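PDB 3LFT: uncharacterized protein from Streptococcus pneumoniae, which binds L-tryptophan between its two lobes and is probably the substrate-binding component of an ABC transporter. Local coordinates for residues 63-67 against 247-251; 110-114 against 242-246; 125-130 against 214-218; 170-176 against 197-201; 228-234 against 266-272. The contacts are given in a common frame with arbitrary orientation. Residues are numbered along the deposited sequence.

Interaction 1 (63-67 against 247-251)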
# COMPACT_ATOMS: atom_id res chain seq x y z
N ASN A 63 -0.14 -8.11 -25.17
CA ASN A 63 0.88 -7.95 -24.14
C ASN A 63 1.46 -9.30 -23.76
O ASN A 63 0.74 -10.31 -23.74
CB ASN A 63 0.28 -7.24 -22.93
CG ASN A 63 -0.07 -5.79 -23.22
OD1 ASN A 63 -1.20 -5.32 -22.97
ND2 ASN A 63 0.86 -5.08 -23.81
N ASP A 64 2.77 -9.31 -23.47
CA ASP A 64 3.44 -10.52 -22.99
C ASP A 64 3.03 -10.85 -21.56
O ASP A 64 3.07 -12.00 -21.13
CB ASP A 64 4.96 -10.33 -22.99
CG ASP A 64 5.53 -10.14 -24.37
OD1 ASP A 64 5.05 -10.78 -25.32
OD2 ASP A 64 6.50 -9.36 -24.46
N LEU A 65 2.73 -9.80 -20.79
CA LEU A 65 2.26 -9.93 -19.40
C LEU A 65 1.60 -8.62 -19.02
O LEU A 65 1.74 -7.61 -19.73
CB LEU A 65 3.39 -10.28 -18.42
CG LEU A 65 4.61 -9.35 -18.32
CD1 LEU A 65 4.33 -8.08 -17.51
CD2 LEU A 65 5.78 -10.12 -17.70
N VAL A 66 0.88 -8.63 -17.90
CA VAL A 66 0.29 -7.42 -17.36
C VAL A 66 0.73 -7.25 -15.91
O VAL A 66 1.08 -8.23 -15.23
CB VAL A 66 -1.26 -7.41 -17.50
CG1 VAL A 66 -1.67 -7.34 -18.96
CG2 VAL A 66 -1.85 -8.65 -16.86
N VAL A 67 0.67 -6.01 -15.44
CA VAL A 67 1.14 -5.62 -14.11
C VAL A 67 0.04 -4.85 -13.43
O VAL A 67 -0.48 -3.89 -14.01
CB VAL A 67 2.39 -4.69 -14.21
CG1 VAL A 67 2.94 -4.37 -12.82
CG2 VAL A 67 3.49 -5.35 -15.07
N ILE A 247 9.26 -8.63 -13.41
CA ILE A 247 8.70 -8.56 -14.76
C ILE A 247 9.73 -9.11 -15.74
O ILE A 247 9.38 -9.89 -16.63
CB ILE A 247 8.37 -7.11 -15.10
CG1 ILE A 247 7.16 -6.64 -14.29
CG2 ILE A 247 8.07 -6.96 -16.59
CD1 ILE A 247 6.98 -5.11 -14.31
N VAL A 248 10.99 -8.70 -15.60
CA VAL A 248 12.03 -9.18 -16.50
C VAL A 248 12.21 -10.68 -16.38
O VAL A 248 12.35 -11.38 -17.39
CB VAL A 248 13.35 -8.42 -16.26
CG1 VAL A 248 14.51 -9.05 -17.01
CG2 VAL A 248 13.17 -6.95 -16.67
N GLN A 249 12.21 -11.20 -15.14
CA GLN A 249 12.34 -12.64 -14.96
C GLN A 249 11.25 -13.39 -15.75
O GLN A 249 11.53 -14.45 -16.35
CB GLN A 249 12.19 -13.00 -13.49
CG GLN A 249 13.37 -12.90 -12.61
CD GLN A 249 13.02 -13.50 -11.26
OE1 GLN A 249 13.10 -14.72 -11.05
NE2 GLN A 249 12.55 -12.65 -10.37
N VAL A 250 10.03 -12.88 -15.72
CA VAL A 250 8.91 -13.52 -16.40
C VAL A 250 9.01 -13.34 -17.91
O VAL A 250 8.79 -14.30 -18.65
CB VAL A 250 7.54 -13.10 -15.79
CG1 VAL A 250 6.38 -13.70 -16.61
CG2 VAL A 250 7.45 -13.54 -14.33
N LEU A 251 9.42 -12.16 -18.38
CA LEU A 251 9.65 -11.98 -19.82
C LEU A 251 10.65 -13.01 -20.32
O LEU A 251 10.49 -13.55 -21.43
CB LEU A 251 10.12 -10.56 -20.14
CG LEU A 251 9.10 -9.46 -19.93
CD1 LEU A 251 9.75 -8.10 -20.09
CD2 LEU A 251 7.90 -9.62 -20.86

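Interaction 2 (110-114 against 242-246)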
# COMPACT_ATOMS: atom_id res chain seq x y z
N VAL A 110 -0.29 -15.80 -11.57
CA VAL A 110 -0.01 -14.58 -10.80
C VAL A 110 1.21 -14.76 -9.89
O VAL A 110 1.30 -15.72 -9.14
CB VAL A 110 -1.21 -14.19 -9.91
CG1 VAL A 110 -0.94 -12.88 -9.19
CG2 VAL A 110 -2.52 -14.10 -10.72
N THR A 111 2.14 -13.81 -9.93
CA THR A 111 3.21 -13.72 -8.92
C THR A 111 3.53 -12.25 -8.72
O THR A 111 2.84 -11.41 -9.30
CB THR A 111 4.45 -14.56 -9.33
OG1 THR A 111 5.35 -14.56 -8.23
CG2 THR A 111 5.14 -14.01 -10.55
N GLY A 112 4.53 -11.94 -7.90
CA GLY A 112 4.98 -10.53 -7.80
C GLY A 112 5.46 -10.15 -6.43
O GLY A 112 6.00 -10.97 -5.70
N VAL A 113 5.23 -8.87 -6.10
CA VAL A 113 5.81 -8.22 -4.92
C VAL A 113 4.72 -7.82 -3.94
O VAL A 113 3.70 -7.24 -4.34
CB VAL A 113 6.62 -6.96 -5.37
CG1 VAL A 113 7.01 -6.10 -4.16
CG2 VAL A 113 7.86 -7.39 -6.15
N SER A 114 4.97 -8.11 -2.66
CA SER A 114 4.00 -7.88 -1.60
C SER A 114 4.59 -7.02 -0.50
O SER A 114 5.72 -7.28 -0.05
CB SER A 114 3.59 -9.24 -1.01
OG SER A 114 2.83 -9.08 0.18
N ALA A 242 11.88 -3.89 -7.40
CA ALA A 242 11.79 -5.34 -7.27
C ALA A 242 10.72 -5.90 -8.20
O ALA A 242 10.89 -6.97 -8.78
CB ALA A 242 11.48 -5.72 -5.81
N THR A 243 9.63 -5.15 -8.39
CA THR A 243 8.60 -5.55 -9.33
C THR A 243 9.17 -5.53 -10.75
O THR A 243 8.94 -6.46 -11.53
CB THR A 243 7.39 -4.62 -9.26
OG1 THR A 243 6.83 -4.63 -7.93
CG2 THR A 243 6.31 -5.04 -10.24
N GLY A 244 9.91 -4.47 -11.09
CA GLY A 244 10.56 -4.41 -12.41
C GLY A 244 11.42 -5.63 -12.69
O GLY A 244 11.39 -6.21 -13.79
N LYS A 245 12.23 -6.01 -11.71
CA LYS A 245 13.07 -7.17 -11.88
C LYS A 245 12.30 -8.46 -12.05
O LYS A 245 12.71 -9.31 -12.85
CB LYS A 245 14.08 -7.26 -10.76
CG LYS A 245 15.10 -6.14 -10.93
CD LYS A 245 16.15 -6.10 -9.85
CE LYS A 245 17.11 -4.94 -10.12
NZ LYS A 245 17.90 -5.11 -11.36
N MSE A 246 11.17 -8.63 -11.36
CA MSE A 246 10.33 -9.82 -11.55
C MSE A 246 9.64 -9.81 -12.91
O MSE A 246 9.51 -10.87 -13.52
CB MSE A 246 9.30 -9.97 -10.43
CG MSE A 246 9.98 -10.21 -9.08
SE MSE A 246 8.72 -10.66 -7.69
CE MSE A 246 8.37 -12.49 -8.22

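Interaction 3 (125-130 against 214-218)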
# COMPACT_ATOMS: atom_id res chain seq x y z
N LEU A 125 5.69 1.84 18.11
CA LEU A 125 5.92 3.27 17.90
C LEU A 125 4.85 4.13 18.57
O LEU A 125 5.15 5.15 19.19
CB LEU A 125 5.99 3.58 16.40
CG LEU A 125 6.32 5.05 16.03
CD1 LEU A 125 7.66 5.54 16.55
CD2 LEU A 125 6.25 5.18 14.49
N ILE A 126 3.60 3.70 18.44
CA ILE A 126 2.51 4.41 19.10
C ILE A 126 2.70 4.46 20.62
O ILE A 126 2.54 5.51 21.25
CB ILE A 126 1.14 3.80 18.75
CG1 ILE A 126 0.85 4.00 17.25
CG2 ILE A 126 0.02 4.43 19.62
CD1 ILE A 126 -0.31 3.13 16.71
N LYS A 127 3.06 3.31 21.21
CA LYS A 127 3.32 3.22 22.64
C LYS A 127 4.48 4.11 23.08
O LYS A 127 4.45 4.68 24.17
CB LYS A 127 3.62 1.77 23.03
CG LYS A 127 2.46 0.81 22.88
CD LYS A 127 1.36 1.01 23.91
CE LYS A 127 1.83 0.67 25.30
NZ LYS A 127 0.65 0.52 26.20
N ALA A 128 5.51 4.22 22.24
CA ALA A 128 6.71 4.99 22.58
C ALA A 128 6.51 6.49 22.37
O ALA A 128 6.94 7.30 23.21
CB ALA A 128 7.89 4.50 21.77
N LEU A 129 5.86 6.85 21.28
CA LEU A 129 5.78 8.24 20.87
C LEU A 129 4.61 8.99 21.51
O LEU A 129 4.72 10.18 21.84
CB LEU A 129 5.72 8.32 19.33
CG LEU A 129 5.77 9.68 18.66
CD1 LEU A 129 7.03 10.46 19.03
CD2 LEU A 129 5.69 9.50 17.15
N THR A 130 3.48 8.31 21.67
CA THR A 130 2.30 8.89 22.30
C THR A 130 1.82 7.96 23.41
O THR A 130 0.83 7.24 23.25
CB THR A 130 1.16 9.19 21.29
OG1 THR A 130 0.92 8.03 20.48
CG2 THR A 130 1.53 10.36 20.38
N LYS A 214 -5.93 15.15 16.98
CA LYS A 214 -5.53 13.80 17.37
C LYS A 214 -4.33 13.43 16.52
O LYS A 214 -4.29 13.77 15.35
CB LYS A 214 -6.63 12.78 17.08
CG LYS A 214 -7.96 13.07 17.73
CD LYS A 214 -7.79 13.48 19.17
CE LYS A 214 -9.08 14.06 19.69
NZ LYS A 214 -9.02 14.16 21.16
N PRO A 215 -3.36 12.71 17.09
CA PRO A 215 -2.28 12.24 16.21
C PRO A 215 -2.78 11.20 15.20
O PRO A 215 -3.63 10.37 15.54
CB PRO A 215 -1.31 11.58 17.18
CG PRO A 215 -2.13 11.25 18.38
CD PRO A 215 -3.16 12.32 18.49
N ILE A 216 -2.24 11.26 13.99
CA ILE A 216 -2.54 10.30 12.93
C ILE A 216 -1.29 9.47 12.67
O ILE A 216 -0.18 10.02 12.49
CB ILE A 216 -2.97 11.00 11.63
CG1 ILE A 216 -4.11 11.99 11.89
CG2 ILE A 216 -3.42 9.98 10.60
CD1 ILE A 216 -4.25 13.02 10.74
N TYR A 217 -1.47 8.15 12.65
CA TYR A 217 -0.40 7.21 12.30
C TYR A 217 -0.78 6.50 11.00
O TYR A 217 -1.37 5.40 11.02
CB TYR A 217 -0.23 6.20 13.42
CG TYR A 217 0.42 6.71 14.68
CD1 TYR A 217 1.80 6.63 14.83
CD2 TYR A 217 -0.33 7.25 15.74
CE1 TYR A 217 2.42 7.05 16.00
CE2 TYR A 217 0.31 7.69 16.92
CZ TYR A 217 1.68 7.59 17.02
OH TYR A 217 2.32 7.98 18.18
N PRO A 218 -0.47 7.11 9.84
CA PRO A 218 -0.93 6.57 8.56
C PRO A 218 0.21 5.82 7.88
O PRO A 218 1.35 6.30 7.85
CB PRO A 218 -1.31 7.83 7.78
CG PRO A 218 -0.28 8.87 8.26
CD PRO A 218 0.13 8.45 9.68

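Interaction 4 (170-176 against 197-201)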
# COMPACT_ATOMS: atom_id res chain seq x y z
N VAL A 170 -15.00 2.82 5.78
CA VAL A 170 -15.76 3.58 4.79
C VAL A 170 -15.83 2.79 3.48
O VAL A 170 -14.89 2.06 3.15
CB VAL A 170 -15.14 4.99 4.53
CG1 VAL A 170 -15.17 5.84 5.81
CG2 VAL A 170 -13.69 4.91 4.03
N PRO A 171 -16.95 2.91 2.73
CA PRO A 171 -17.00 2.21 1.43
C PRO A 171 -16.29 2.95 0.29
O PRO A 171 -16.03 2.34 -0.76
CB PRO A 171 -18.50 2.13 1.14
CG PRO A 171 -19.07 3.35 1.81
CD PRO A 171 -18.26 3.50 3.08
N SER A 172 -16.03 4.23 0.48
CA SER A 172 -15.44 5.10 -0.54
C SER A 172 -14.85 6.33 0.09
O SER A 172 -14.95 6.53 1.31
CB SER A 172 -16.49 5.52 -1.58
OG SER A 172 -17.24 6.63 -1.10
N THR A 173 -14.25 7.19 -0.74
CA THR A 173 -13.65 8.43 -0.24
C THR A 173 -14.69 9.44 0.21
O THR A 173 -14.40 10.34 1.00
CB THR A 173 -12.76 9.13 -1.30
OG1 THR A 173 -13.49 9.25 -2.53
CG2 THR A 173 -11.48 8.34 -1.54
N ASN A 174 -15.93 9.27 -0.26
CA ASN A 174 -17.01 10.21 0.07
C ASN A 174 -17.33 10.32 1.56
O ASN A 174 -17.75 11.38 2.02
CB ASN A 174 -18.27 9.87 -0.74
CG ASN A 174 -18.04 9.95 -2.24
OD1 ASN A 174 -18.24 8.97 -2.96
ND2 ASN A 174 -17.60 11.11 -2.72
N GLU A 175 -17.13 9.23 2.29
CA GLU A 175 -17.51 9.15 3.69
C GLU A 175 -16.36 9.53 4.63
O GLU A 175 -16.53 9.49 5.85
CB GLU A 175 -18.05 7.75 4.03
CG GLU A 175 -19.36 7.35 3.33
CD GLU A 175 -19.18 6.95 1.87
OE1 GLU A 175 -18.06 6.58 1.47
OE2 GLU A 175 -20.17 6.99 1.11
N ILE A 176 -15.21 9.91 4.08
CA ILE A 176 -14.03 10.17 4.93
C ILE A 176 -14.24 11.33 5.90
O ILE A 176 -14.04 11.16 7.11
CB ILE A 176 -12.74 10.41 4.11
CG1 ILE A 176 -12.29 9.11 3.44
CG2 ILE A 176 -11.61 10.94 5.05
CD1 ILE A 176 -11.14 9.28 2.45
N THR A 197 -7.83 3.72 -0.72
CA THR A 197 -8.94 4.68 -0.60
C THR A 197 -8.53 5.85 0.29
O THR A 197 -8.63 7.01 -0.11
CB THR A 197 -10.23 3.97 -0.06
OG1 THR A 197 -10.55 2.87 -0.92
CG2 THR A 197 -11.42 4.94 0.02
N ILE A 198 -8.03 5.54 1.49
CA ILE A 198 -7.66 6.61 2.41
C ILE A 198 -6.43 7.32 1.86
O ILE A 198 -6.32 8.54 1.98
CB ILE A 198 -7.44 6.09 3.85
CG1 ILE A 198 -8.65 5.28 4.32
CG2 ILE A 198 -7.14 7.24 4.82
CD1 ILE A 198 -10.02 6.00 4.32
N ALA A 199 -5.50 6.58 1.25
CA ALA A 199 -4.31 7.28 0.71
C ALA A 199 -4.69 8.30 -0.36
O ALA A 199 -4.10 9.38 -0.46
CB ALA A 199 -3.27 6.30 0.18
N SER A 200 -5.68 7.94 -1.18
CA SER A 200 -6.13 8.83 -2.25
C SER A 200 -6.89 10.04 -1.71
O SER A 200 -6.96 11.06 -2.39
CB SER A 200 -6.97 8.05 -3.26
OG SER A 200 -8.27 7.80 -2.75
N GLY A 201 -7.44 9.93 -0.50
CA GLY A 201 -8.17 11.04 0.11
C GLY A 201 -7.51 11.55 1.37
O GLY A 201 -8.18 12.16 2.21

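Interaction 5 (228-234 against 266-272)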
# COMPACT_ATOMS: atom_id res chain seq x y z
N GLY A 228 0.46 13.59 8.71
CA GLY A 228 0.48 12.51 9.70
C GLY A 228 1.63 12.71 10.67
O GLY A 228 2.59 13.44 10.37
N LEU A 229 1.53 12.08 11.84
CA LEU A 229 2.57 12.18 12.85
C LEU A 229 3.75 11.27 12.54
O LEU A 229 4.90 11.72 12.52
CB LEU A 229 1.98 11.85 14.22
CG LEU A 229 3.00 11.67 15.35
CD1 LEU A 229 3.78 12.95 15.59
CD2 LEU A 229 2.34 11.18 16.63
N ALA A 230 3.47 9.98 12.31
CA ALA A 230 4.54 9.01 12.17
C ALA A 230 3.95 7.70 11.70
O ALA A 230 2.73 7.48 11.75
CB ALA A 230 5.24 8.80 13.52
N SER A 231 4.82 6.84 11.21
CA SER A 231 4.46 5.46 10.90
C SER A 231 5.71 4.59 10.81
O SER A 231 6.82 5.07 11.08
CB SER A 231 3.62 5.37 9.62
OG SER A 231 3.11 4.05 9.48
N VAL A 232 5.52 3.34 10.42
CA VAL A 232 6.61 2.41 10.07
C VAL A 232 6.25 1.88 8.70
O VAL A 232 5.15 1.33 8.52
CB VAL A 232 6.79 1.28 11.09
CG1 VAL A 232 7.99 0.44 10.73
CG2 VAL A 232 6.92 1.87 12.51
N VAL A 233 7.14 2.06 7.73
CA VAL A 233 6.77 1.91 6.32
C VAL A 233 7.85 1.22 5.51
O VAL A 233 9.02 1.24 5.86
CB VAL A 233 6.46 3.30 5.67
CG1 VAL A 233 5.27 3.96 6.38
CG2 VAL A 233 7.68 4.22 5.73
N ILE A 234 7.39 0.63 4.42
CA ILE A 234 8.29 0.00 3.46
C ILE A 234 8.65 1.01 2.38
O ILE A 234 7.86 1.91 2.05
CB ILE A 234 7.62 -1.19 2.83
CG1 ILE A 234 7.38 -2.22 3.91
CG2 ILE A 234 8.48 -1.79 1.73
CD1 ILE A 234 6.24 -3.09 3.58
N THR A 266 9.66 -5.38 6.74
CA THR A 266 10.07 -4.76 8.02
C THR A 266 9.98 -3.25 8.15
O THR A 266 9.51 -2.70 9.16
CB THR A 266 11.27 -5.37 8.63
OG1 THR A 266 12.14 -5.86 7.60
CG2 THR A 266 10.78 -6.59 9.44
N GLY A 267 10.45 -2.61 7.10
CA GLY A 267 10.39 -1.18 7.01
C GLY A 267 11.20 -0.48 8.07
O GLY A 267 12.01 -1.08 8.79
N LYS A 268 10.95 0.83 8.15
CA LYS A 268 11.65 1.74 9.04
C LYS A 268 10.69 2.84 9.40
O LYS A 268 9.70 3.08 8.69
CB LYS A 268 12.86 2.37 8.35
CG LYS A 268 13.98 1.42 8.00
CD LYS A 268 15.23 2.16 7.50
CE LYS A 268 16.34 1.18 7.11
NZ LYS A 268 17.37 1.81 6.24
N SER A 269 10.91 3.47 10.54
CA SER A 269 10.00 4.53 10.95
C SER A 269 10.15 5.77 10.06
O SER A 269 11.21 6.02 9.45
CB SER A 269 10.21 4.89 12.41
OG SER A 269 11.49 5.46 12.55
N VAL A 270 9.08 6.56 10.04
CA VAL A 270 9.09 7.89 9.46
C VAL A 270 8.38 8.80 10.45
O VAL A 270 7.30 8.47 10.94
CB VAL A 270 8.45 7.91 8.04
CG1 VAL A 270 7.08 7.23 8.02
CG2 VAL A 270 8.39 9.32 7.47
N ILE A 271 9.01 9.92 10.77
CA ILE A 271 8.53 10.81 11.82
C ILE A 271 8.43 12.23 11.28
O ILE A 271 9.38 12.75 10.69
CB ILE A 271 9.47 10.81 13.04
CG1 ILE A 271 9.69 9.37 13.54
CG2 ILE A 271 8.94 11.73 14.16
CD1 ILE A 271 10.67 9.26 14.65
N ASN A 272 7.27 12.84 11.48
CA ASN A 272 7.07 14.23 11.09
C ASN A 272 7.31 15.09 12.32
O ASN A 272 6.45 15.22 13.19
CB ASN A 272 5.66 14.44 10.52
CG ASN A 272 5.49 15.76 9.86
OD1 ASN A 272 5.99 16.79 10.33
ND2 ASN A 272 4.73 15.77 8.77

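Interaction 1 (63-67 against 247-251)
This is a buried, largely apolar helix-on-sheet contact in the lobe that carries the six-stranded parallel sheet: the last turn of helix 236-251 lies along the beginning of strand 65-69, running the opposite way. The two segments are nearly antiparallel, at 168° with their axes 10.1 Å apart, a spacing filled by side chains, and no hydrogen bond crosses between them. L65 does most of the work on the strand side. Its side chain packs against the helix, where L65 CD2 lies 3.8 Å from V250 CG1 and equally 3.8 Å from L251 CD2, while L65 CD1 meets I247 CG2 at 4.0 Å. I247, V250 and L251, at spacings of three and four residues, present one face of the helix to the sheet. Such a layer of helix over parallel strands belongs to the Rossmann-like alpha/beta lobes of periplasmic-binding-protein folds, and here the strand is an inner one, paired with 3-9 and 86-89. Two residues further on, V67 points to the same side as L65 and places CG2 3.6 Å from I247 CD1. The helix spans more than this strand, since I247 and V250 also touch I87 of the neighbouring strand. At the other end D64 offers its CB to L251 CD2 at 3.7 Å, whereas its OD2 accepts a hydrogen bond from the backbone N of K4.

Interaction 2 (110-114 against 242-246)
M246, a selenomethionine in this crystal, reaches across to strand 110-114, and its SE-CE end overlaps three consecutive residues there. The selenium sits 3.4 Å from the carbonyl O of G112 and 3.7 Å from CG2 of V113, and the terminal CE lies 3.7 Å from OG1 of T111, a hydroxyl already hydrogen-bonded to the carbonyl O of T259. G112 has backbone angles (146/-148) at which a CB would collide with the carbonyl O of the preceding residue, so the position calls for glycine irrespective of the helix. From the strand, V113 is the residue that answers M246: besides the selenium, its CG2 meets A242 CB at 4.0 Å and T243 OG1 at 3.4 Å. The latter is a van der Waals contact, the T243 hydroxyl being hydrogen-bonded to the carbonyl O of L239 within its own helix. A242, T243 and M246 thus form this part of the face of helix 236-251 that packs on the parallel sheet, as in the three-layered alpha/beta lobes of periplasmic-binding-protein folds. Helix and strand run almost antiparallel (158°), and their axes come within 7.7 Å, with V113 CA and T243 CA 5.9 Å apart. On the two sides of strand 110-115 lie strands 86-89 and 262-264; T243 touches I87 and A89 on the first, while A242 and M246 touch N262 on the second.

Interaction 3 (125-130 against 214-218)
Y217 dominates this contact, with 125 Å² of its surface covered by residues 125-130, the end of helix 119-129 and the residue after it. Its side chain projects from the short strand 216-218 toward the helix, bridging an axis separation of 11.0 Å, and its ring lies against I126, the next most covered residue. I126 CG1 stands 3.5 Å from the ring centroid and only 3° off the ring normal, a CH-pi contact squarely over one face. L125 and L129 approach the ring obliquely, with L125 CG and L129 CD2 lying 4.4 Å and 4.2 Å from Y217 CE1. T130, third in covered area, takes the polar tip: T130 OG1 and Y217 OH are hydrogen-bonded at 2.7 Å near the plane of the ring, and either could be the donor. The threonine is the first residue to leave helical geometry, and its OG1 also lies 3.1 Å from the carbonyl O of I126, within reach as an alternative acceptor for its proton. Thus the hydroxyl of a buried tyrosine is satisfied at the helix C-terminus. T130 CG2 adds a looser contact to P215 CG at 4.3 Å. A230 of the adjoining strand 230-233 touches L125, L129 and Y217, extending the apolar cluster. The arrangement is a helix packed against the outermost strand of the four-stranded parallel sheet, typical of the second alpha/beta lobe of a periplasmic-binding-protein fold.

Interaction 4 (170-176 against 197-201)
T197, in helix 196-200, points its side chain at residues 170-176, the connection from strand 164-170 to helix 176-183. T197 CG2 lies 3.7 Å from S172 C and 3.7 Å from T173 CG2, while T197 OG1 is hydrogen-bonded to the carboxylate of E144. I198 follows with an apolar reach to both ends of the opposing segment: its CD1 meets V170 CG2 at 3.8 Å and I176 CD1 at 3.9 Å. A199 faces away and touches the bound tryptophan. S200 OG donates a hydrogen bond of 2.8 Å to the carbonyl O of T197 and has T173 CG2 3.5 Å away. At G201, where the chain leaves the helix, a side chain would run into I176 CD1; the carbonyl O of G201 is 4.1 Å from that methyl. The opposing segment has its own bonds: S172 OG accepts from N174 N at 3.1 Å, an ST turn, and donates to E175 OE1 at 2.7 Å. No hydrogen bond joins the segments: van der Waals contacts, apolar around I198 and of methyls against polar atoms around T173, seat the helix that brings A199 to the ligand, while the S172, T197 and S200 hydroxyls find other partners.

Interaction 5 (228-234 against 266-272)
Five backbone hydrogen bonds join residues 228-234 to 266-272. In the hydrogen-bonded pair S231–V270, S231 N donates to V270 O (3.0 Å) and V270 N to S231 O (2.9 Å); V233–K268 repeats this, with V233 N to K268 O at 2.9 Å and K268 N to V233 O at 3.0 Å. The fifth, from N272 N to L229 O at 2.8 Å, continues the ladder past the strand ends. At the non-hydrogen-bonded pairs A230–I271 and V232–S269 the chains come closer, and CA-H...O contacts supplement the ladder, such as A230 CA to V270 O at 3.1 Å. The outward-facing groups find other partners: V232 O accepts from the Q122 side chain, and S269 and I271 bond through their backbones to Q293. N272 OD1 caps I275 N at the start of helix 273-278, and its ND2 donates to V224 O. Side chains add V233 CG2 against V270 CG1 at 3.8 Å. G267, at positive phi (63°), approaches so closely that a CB would clash with V233 O. The antiparallel pair belongs to a mixed sheet, completed by strand 293-294, in the lobe of the four-stranded parallel sheet, where strand 230-233 lies beside Y217 and helix 119-129.

How the interactions relate
The contacts fall into two lobes, with the bound tryptophan between them. Interactions 1 and 2 lie in one, their centres 10 Å apart, where successive turns of helix 236-251 cover strands 65-69 and 110-115 of the six-stranded sheet; V67 CG1 and T243 CG2 touch at 4.3 Å. Interactions 3 and 5, also 10 Å apart, adjoin in the other lobe through a probable hydrogen bond from L229 N to I216 O (2.8 Å), and interaction 4 lies about 21 Å from each, centre to centre. In sequence, interactions 3 and 4 fall between the segments of interactions 1 and 2, whereas interaction 5 crosses both, so the chain passes repeatedly between lobes, as in periplasmic-binding-protein folds.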